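PDB 4WOJ: aspartate semialdehyde dehydrogenase, which probably catalyses the NADPH-dependent reductive dephosphorylation of L-aspartyl-4-phosphate to L-aspartate semialdehyde, a step on the way to lysine, methionine and threonine. Local coordinates for residues Thr281-Lys287 with Leu339-His345; Leu188-Asp192 with Ile204-Ser209. All blocks are in the same frame, centred on the assembly; numbering follows the deposited sequence.

Both contacts belong to the dimerisation domain of the subunit, and they follow each other along the chain: the helical pair 188-192 with 204-209 (contact 2) is complete before the strand pair 281-287 with 339-345 (contact 1) begins. In space they are well separated. Their centres lie 44 Å apart, their nearest atoms are about 29 Å apart, and neither touches the other. The centre of contact 1 lies 26 Å, and that of contact 2 31 Å, from the centre of the chain, both away from the predicted active-site residues Cys-141 and His-276. What they share is the second subunit: Thr-281 in contact 1 and Ser-189 in contact 2 each hydrogen-bond to it.

Contact 1 of 2, residues Thr281-Lys287 with Leu339-His345; sequences TVKLRQK and LADDIFH
Val-282 and Phe-344 form the hydrogen-bonded pair of two antiparallel strands whose local directions differ by 153°. Val-282 N donates to Phe-344 O at 2.9 Å, and Phe-344 N returns a bond of equal length to Val-282 O. The bond given by Val-282 N is the straighter, with an N-H...O angle of 176°; the return bond is more bent. Two residues on, Leu-284 N donates to Asp-342 O at 2.9 Å, the donor tilted from the carbonyl plane, which carries the pairing into the type I turn Ala-340 to Ile-343.

The carboxylate of Asp-342 meets two partners. Lys-283 NZ forms a salt bridge to OD1 at 3.2 Å, arriving on the syn side but out of the carboxylate plane; an extended lysine chain that bends only at its last torsion (chi4 77°) brings the ammonium there. A water lies 2.6 Å from Asp-342 OD2 and also bonds Leu-284 O, joining the turn to the end of the strand.

At the other end, His-345 ND1 donates to Thr-281 OG1 at 3.2 Å, with the hydroxyl close to the imidazole plane. OG1 is also bonded to Asn-163 of the second subunit, and His-345 NE2 to Ser-337. Thr-281 CG2 packs on Ile-343 CG2 at 3.4 Å, on the face that also carries Lys-283. On the reverse face Val-282 lies alongside the Phe-344 ring, CB 3.6 Å from CE1, while Leu-284 CD2 approaches the ring edge.

Within the mixed sheet, strand 275-284 lies between 159-167 and 343-351, its backbone bonding Asn-163 and Trp-161 of the same chain, while 343-351 pairs on its other side with 329-336. Helix 290-298 covers the Phe-344 face through Ile-293 and Ile-297.

Contact 2 of 2, residues Leu188-Asp192 with Ile204-Ser209; sequences LSKID and ILRELS
Ile-204 meets Ile-191 through their methyl groups, Ile-204 CG2 lying 4.0 Å from Ile-191 CD1. The two side chains cross at an angle on the exposed margin of the contact. Ile-191 reaches across because its CG1 stands opposite the backbone N (chi1 -172°), which carries CD1 toward the other helix.

Leu-205, one residue on, is buried. Its CD2 rests on the last turn of helix 175-191, 3.4 Å from Leu-188 O and 3.8 Å from Asp-192 CB, with Leu-188 CB at 4.3 Å. That methyl therefore lies over the end of the helix, where Leu-188 O accepts a weak bond, 3.2 Å long, from Asp-192 N. Asp-192 itself leaves helical geometry, and its OD2 forms a salt bridge with Arg-201 of helix 198-209, a polar tie beside the apolar one.

Leu-208, a turn after Ile-204, points its CB toward the partner helix. Its CD2 is modelled 4.0 Å from Leu-188 CD2, the two leucines passing alongside with their tips pointing opposite ways; the placement of that Leu-208 methyl against Ile-191 is doubtful. Ser-209 closes the segment: its backbone N lies 4.2 Å from Leu-188 CD2, and its O is bonded by Thr-223 and Gln-217.

Ser-189 and Leu-205 also touch the second subunit, Ser-189 its own counterpart and Leu-205 Leu-182 there. The arrangement is a pair of helices consecutive in sequence, 175-191 and 198-209, joined by a short connection and packed through aliphatic side chains at the subunit boundary of the dimerisation domain.

Contact 1 of 2, residues Thr281-Lys287 with Leu339-His345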
loop_
_atom_site.group_PDB
_atom_site.type_symbol
_atom_site.label_atom_id
_atom_site.label_comp_id
_atom_site.label_asym_id
_atom_site.label_seq_id
_atom_site.Cartn_x
_atom_site.Cartn_y
_atom_site.Cartn_z
ATOM N N THR B 281 -0.096 -2.504 12.944
ATOM C CA THR B 281 -0.622 -1.857 14.144
ATOM C C THR B 281 -0.767 -2.957 15.160
ATOM O O THR B 281 -1.524 -3.901 14.974
ATOM C CB THR B 281 -1.937 -1.151 13.853
ATOM O OG1 THR B 281 -1.734 -0.199 12.787
ATOM C CG2 THR B 281 -2.440 -0.408 15.072
ATOM N N VAL B 282 0.039 -2.877 16.202
ATOM C CA VAL B 282 0.216 -3.993 17.129
ATOM C C VAL B 282 -0.273 -3.576 18.503
ATOM O O VAL B 282 0.171 -2.526 19.018
ATOM C CB VAL B 282 1.674 -4.412 17.264
ATOM C CG1 VAL B 282 1.778 -5.660 18.101
ATOM C CG2 VAL B 282 2.297 -4.682 15.886
ATOM N N LYS B 283 -1.194 -4.371 19.073
ATOM C CA LYS B 283 -1.662 -4.137 20.439
ATOM C C LYS B 283 -0.849 -5.043 21.336
ATOM O O LYS B 283 -0.736 -6.229 21.084
ATOM C CB LYS B 283 -3.128 -4.456 20.588
ATOM C CG LYS B 283 -3.657 -4.163 21.979
ATOM C CD LYS B 283 -5.122 -4.518 22.094
ATOM C CE LYS B 283 -5.757 -3.840 23.281
ATOM N NZ LYS B 283 -6.024 -2.405 22.991
ATOM N N LEU B 284 -0.264 -4.458 22.375
ATOM C CA LEU B 284 0.577 -5.193 23.322
ATOM C C LEU B 284 -0.200 -5.722 24.518
ATOM O O LEU B 284 -1.284 -5.251 24.817
ATOM C CB LEU B 284 1.737 -4.298 23.792
ATOM C CG LEU B 284 2.770 -3.902 22.710
ATOM C CD1 LEU B 284 3.774 -2.938 23.279
ATOM C CD2 LEU B 284 3.488 -5.107 22.135
ATOM N N ARG B 285 0.354 -6.698 25.211
ATOM C CA ARG B 285 -0.276 -7.170 26.447
ATOM C C ARG B 285 0.029 -6.249 27.629
ATOM O O ARG B 285 -0.634 -6.320 28.641
ATOM C CB ARG B 285 0.181 -8.580 26.812
ATOM C CG ARG B 285 -0.170 -9.634 25.799
ATOM C CD ARG B 285 -0.106 -11.015 26.415
ATOM N NE ARG B 285 0.081 -12.053 25.399
ATOM C CZ ARG B 285 -0.872 -12.500 24.592
ATOM N NH1 ARG B 285 -2.108 -11.996 24.652
ATOM N NH2 ARG B 285 -0.593 -13.466 23.724
ATOM N N GLN B 286 1.061 -5.435 27.498
ATOM C CA GLN B 286 1.536 -4.529 28.532
ATOM C C GLN B 286 1.924 -3.239 27.874
ATOM O O GLN B 286 2.442 -3.245 26.761
ATOM C CB GLN B 286 2.838 -5.040 29.119
ATOM C CG GLN B 286 2.744 -6.154 30.148
ATOM C CD GLN B 286 4.051 -6.919 30.257
ATOM O OE1 GLN B 286 5.130 -6.368 30.008
ATOM N NE2 GLN B 286 3.963 -8.195 30.616
ATOM N N LYS B 287 1.730 -2.132 28.578
ATOM C CA LYS B 287 2.206 -0.853 28.088
ATOM C C LYS B 287 3.728 -0.793 28.193
ATOM O O LYS B 287 4.307 -1.161 29.193
ATOM C CB LYS B 287 1.517 0.301 28.808
ATOM C CG LYS B 287 0.038 0.389 28.408
ATOM C CD LYS B 287 -0.955 0.041 29.505
ATOM C CE LYS B 287 -2.314 -0.291 28.872
ATOM N NZ LYS B 287 -3.497 -0.102 29.762
ATOM N N LEU B 339 -4.441 5.593 19.394
ATOM C CA LEU B 339 -5.598 4.729 19.502
ATOM C C LEU B 339 -5.742 4.203 20.896
ATOM O O LEU B 339 -6.839 4.105 21.405
ATOM C CB LEU B 339 -5.454 3.538 18.549
ATOM C CG LEU B 339 -5.291 3.880 17.089
ATOM C CD1 LEU B 339 -5.126 2.603 16.239
ATOM C CD2 LEU B 339 -6.455 4.734 16.644
ATOM N N ALA B 340 -4.622 3.816 21.487
ATOM C CA ALA B 340 -4.602 3.268 22.831
ATOM C C ALA B 340 -3.192 3.330 23.382
ATOM O O ALA B 340 -2.226 3.274 22.642
ATOM C CB ALA B 340 -5.099 1.843 22.819
ATOM N N ASP B 341 -3.082 3.460 24.700
ATOM C CA ASP B 341 -1.767 3.505 25.367
ATOM C C ASP B 341 -0.924 2.242 25.136
ATOM O O ASP B 341 0.276 2.284 25.327
ATOM C CB ASP B 341 -1.919 3.789 26.872
ATOM C CG ASP B 341 -2.902 2.837 27.562
ATOM O OD1 ASP B 341 -3.883 2.402 26.910
ATOM O OD2 ASP B 341 -2.708 2.536 28.769
ATOM N N ASP B 342 -1.558 1.131 24.750
ATOM C CA ASP B 342 -0.851 -0.128 24.496
ATOM C C ASP B 342 -0.628 -0.493 23.002
ATOM O O ASP B 342 -0.154 -1.563 22.686
ATOM C CB ASP B 342 -1.523 -1.287 25.243
ATOM C CG ASP B 342 -3.017 -1.388 24.992
ATOM O OD1 ASP B 342 -3.501 -0.720 24.067
ATOM O OD2 ASP B 342 -3.714 -2.162 25.726
ATOM N N ILE B 343 -0.974 0.398 22.088
ATOM C CA ILE B 343 -0.851 0.089 20.672
ATOM C C ILE B 343 0.323 0.838 20.122
ATOM O O ILE B 343 0.508 1.978 20.445
ATOM C CB ILE B 343 -2.139 0.455 19.892
ATOM C CG1 ILE B 343 -3.291 -0.434 20.384
ATOM C CG2 ILE B 343 -1.908 0.328 18.389
ATOM C CD1 ILE B 343 -4.638 -0.077 19.804
ATOM N N PHE B 344 1.147 0.184 19.335
ATOM C CA PHE B 344 2.171 0.916 18.535
ATOM C C PHE B 344 2.028 0.616 17.065
ATOM O O PHE B 344 1.386 -0.342 16.678
ATOM C CB PHE B 344 3.605 0.643 19.001
ATOM C CG PHE B 344 4.193 -0.643 18.491
ATOM C CD1 PHE B 344 4.010 -1.824 19.188
ATOM C CD2 PHE B 344 5.045 -0.649 17.387
ATOM C CE1 PHE B 344 4.573 -3.005 18.756
ATOM C CE2 PHE B 344 5.594 -1.828 16.943
ATOM C CZ PHE B 344 5.352 -3.014 17.615
ATOM N N HIS B 345 2.599 1.497 16.261
ATOM C CA HIS B 345 2.663 1.333 14.796
ATOM C C HIS B 345 4.084 1.191 14.332
ATOM O O HIS B 345 4.998 1.753 14.936
ATOM C CB HIS B 345 2.112 2.571 14.107
ATOM C CG HIS B 345 0.762 2.988 14.601
ATOM N ND1 HIS B 345 -0.411 2.432 14.135
ATOM C CD2 HIS B 345 0.397 3.916 15.518
ATOM C CE1 HIS B 345 -1.436 3.004 14.732
ATOM N NE2 HIS B 345 -0.973 3.917 15.563
HETATM O O HOH W 1 -3.610 -4.674 26.418
#

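Contact 2 of 2, residues Leu188-Asp192 with Ile204-Ser209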
loop_
_atom_site.group_PDB
_atom_site.type_symbol
_atom_site.label_atom_id
_atom_site.label_comp_id
_atom_site.label_asym_id
_atom_site.label_seq_id
_atom_site.Cartn_x
_atom_site.Cartn_y
_atom_site.Cartn_z
ATOM N N LEU B 188 2.299 0.831 -21.716
ATOM C CA LEU B 188 1.777 2.109 -21.267
ATOM C C LEU B 188 2.803 3.203 -21.392
ATOM O O LEU B 188 2.456 4.343 -21.683
ATOM C CB LEU B 188 1.357 2.058 -19.806
ATOM C CG LEU B 188 0.350 1.012 -19.443
ATOM C CD1 LEU B 188 0.155 1.040 -17.940
ATOM C CD2 LEU B 188 -0.940 1.301 -20.147
ATOM N N SER B 189 4.062 2.881 -21.137
ATOM C CA SER B 189 5.133 3.879 -21.273
ATOM C C SER B 189 5.318 4.319 -22.712
ATOM O O SER B 189 5.686 5.465 -22.964
ATOM C CB SER B 189 6.482 3.364 -20.752
ATOM O OG SER B 189 6.390 2.887 -19.422
ATOM N N LYS B 190 5.095 3.407 -23.652
ATOM C CA LYS B 190 5.266 3.744 -25.075
ATOM C C LYS B 190 4.207 4.722 -25.512
ATOM O O LYS B 190 4.533 5.782 -26.047
ATOM C CB LYS B 190 5.236 2.510 -25.975
ATOM C CG LYS B 190 6.607 1.879 -26.091
ATOM C CD LYS B 190 6.546 0.450 -26.588
ATOM C CE LYS B 190 7.954 -0.133 -26.641
ATOM N NZ LYS B 190 7.944 -1.594 -26.376
ATOM N N ILE B 191 2.946 4.392 -25.246
ATOM C CA ILE B 191 1.870 5.296 -25.625
ATOM C C ILE B 191 1.974 6.668 -24.949
ATOM O O ILE B 191 1.516 7.644 -25.501
ATOM C CB ILE B 191 0.469 4.707 -25.449
ATOM C CG1 ILE B 191 -0.524 5.694 -26.068
ATOM C CG2 ILE B 191 0.144 4.506 -23.972
ATOM C CD1 ILE B 191 -1.933 5.188 -26.333
ATOM N N ASP B 192 2.582 6.756 -23.777
ATOM C CA ASP B 192 2.590 8.028 -23.023
ATOM C C ASP B 192 3.486 9.085 -23.693
ATOM O O ASP B 192 4.658 8.840 -23.971
ATOM C CB ASP B 192 3.036 7.806 -21.573
ATOM C CG ASP B 192 3.163 9.100 -20.787
ATOM O OD1 ASP B 192 2.144 9.807 -20.609
ATOM O OD2 ASP B 192 4.288 9.405 -20.325
ATOM N N ILE B 204 -5.305 8.991 -20.655
ATOM C CA ILE B 204 -4.920 8.098 -21.751
ATOM C C ILE B 204 -4.395 6.779 -21.240
ATOM O O ILE B 204 -4.773 5.727 -21.746
ATOM C CB ILE B 204 -3.881 8.759 -22.690
ATOM C CG1 ILE B 204 -4.574 9.751 -23.654
ATOM C CG2 ILE B 204 -3.147 7.724 -23.523
ATOM C CD1 ILE B 204 -3.676 10.896 -24.110
ATOM N N LEU B 205 -3.520 6.832 -20.241
ATOM C CA LEU B 205 -2.988 5.600 -19.624
ATOM C C LEU B 205 -4.114 4.835 -18.991
ATOM O O LEU B 205 -4.259 3.620 -19.187
ATOM C CB LEU B 205 -1.967 5.905 -18.530
ATOM C CG LEU B 205 -0.743 6.727 -18.879
ATOM C CD1 LEU B 205 0.163 6.864 -17.675
ATOM C CD2 LEU B 205 0.004 6.089 -20.026
ATOM N N ARG B 206 -4.919 5.572 -18.226
ATOM C CA ARG B 206 -6.025 4.964 -17.512
ATOM C C ARG B 206 -6.947 4.190 -18.454
ATOM O O ARG B 206 -7.233 3.020 -18.209
ATOM C CB ARG B 206 -6.815 5.991 -16.718
ATOM C CG ARG B 206 -7.872 5.326 -15.850
ATOM C CD ARG B 206 -8.449 6.286 -14.840
ATOM N NE ARG B 206 -9.594 6.999 -15.405
ATOM C CZ ARG B 206 -9.658 8.307 -15.626
ATOM N NH1 ARG B 206 -8.665 9.105 -15.316
ATOM N NH2 ARG B 206 -10.757 8.827 -16.145
ATOM N N GLU B 207 -7.384 4.824 -19.538
ATOM C CA GLU B 207 -8.272 4.144 -20.490
ATOM C C GLU B 207 -7.563 2.986 -21.191
ATOM O O GLU B 207 -8.162 1.923 -21.374
ATOM C CB GLU B 207 -8.862 5.117 -21.519
ATOM C CG GLU B 207 -9.842 6.128 -20.927
ATOM C CD GLU B 207 -10.972 5.462 -20.122
ATOM O OE1 GLU B 207 -11.593 4.484 -20.624
ATOM O OE2 GLU B 207 -11.240 5.907 -18.976
ATOM N N LEU B 208 -6.303 3.172 -21.562
ATOM C CA LEU B 208 -5.539 2.081 -22.210
ATOM C C LEU B 208 -5.406 0.876 -21.257
ATOM O O LEU B 208 -5.565 -0.290 -21.676
ATOM C CB LEU B 208 -4.164 2.558 -22.675
ATOM C CG LEU B 208 -3.365 1.583 -23.586
ATOM C CD1 LEU B 208 -4.108 1.250 -24.878
ATOM C CD2 LEU B 208 -1.991 2.140 -23.953
ATOM N N SER B 209 -5.141 1.157 -19.977
ATOM C CA SER B 209 -4.908 0.082 -19.002
ATOM C C SER B 209 -6.082 -0.899 -18.955
ATOM O O SER B 209 -5.897 -2.104 -18.707
ATOM C CB SER B 209 -4.631 0.650 -17.601
ATOM O OG SER B 209 -5.815 1.013 -16.930
#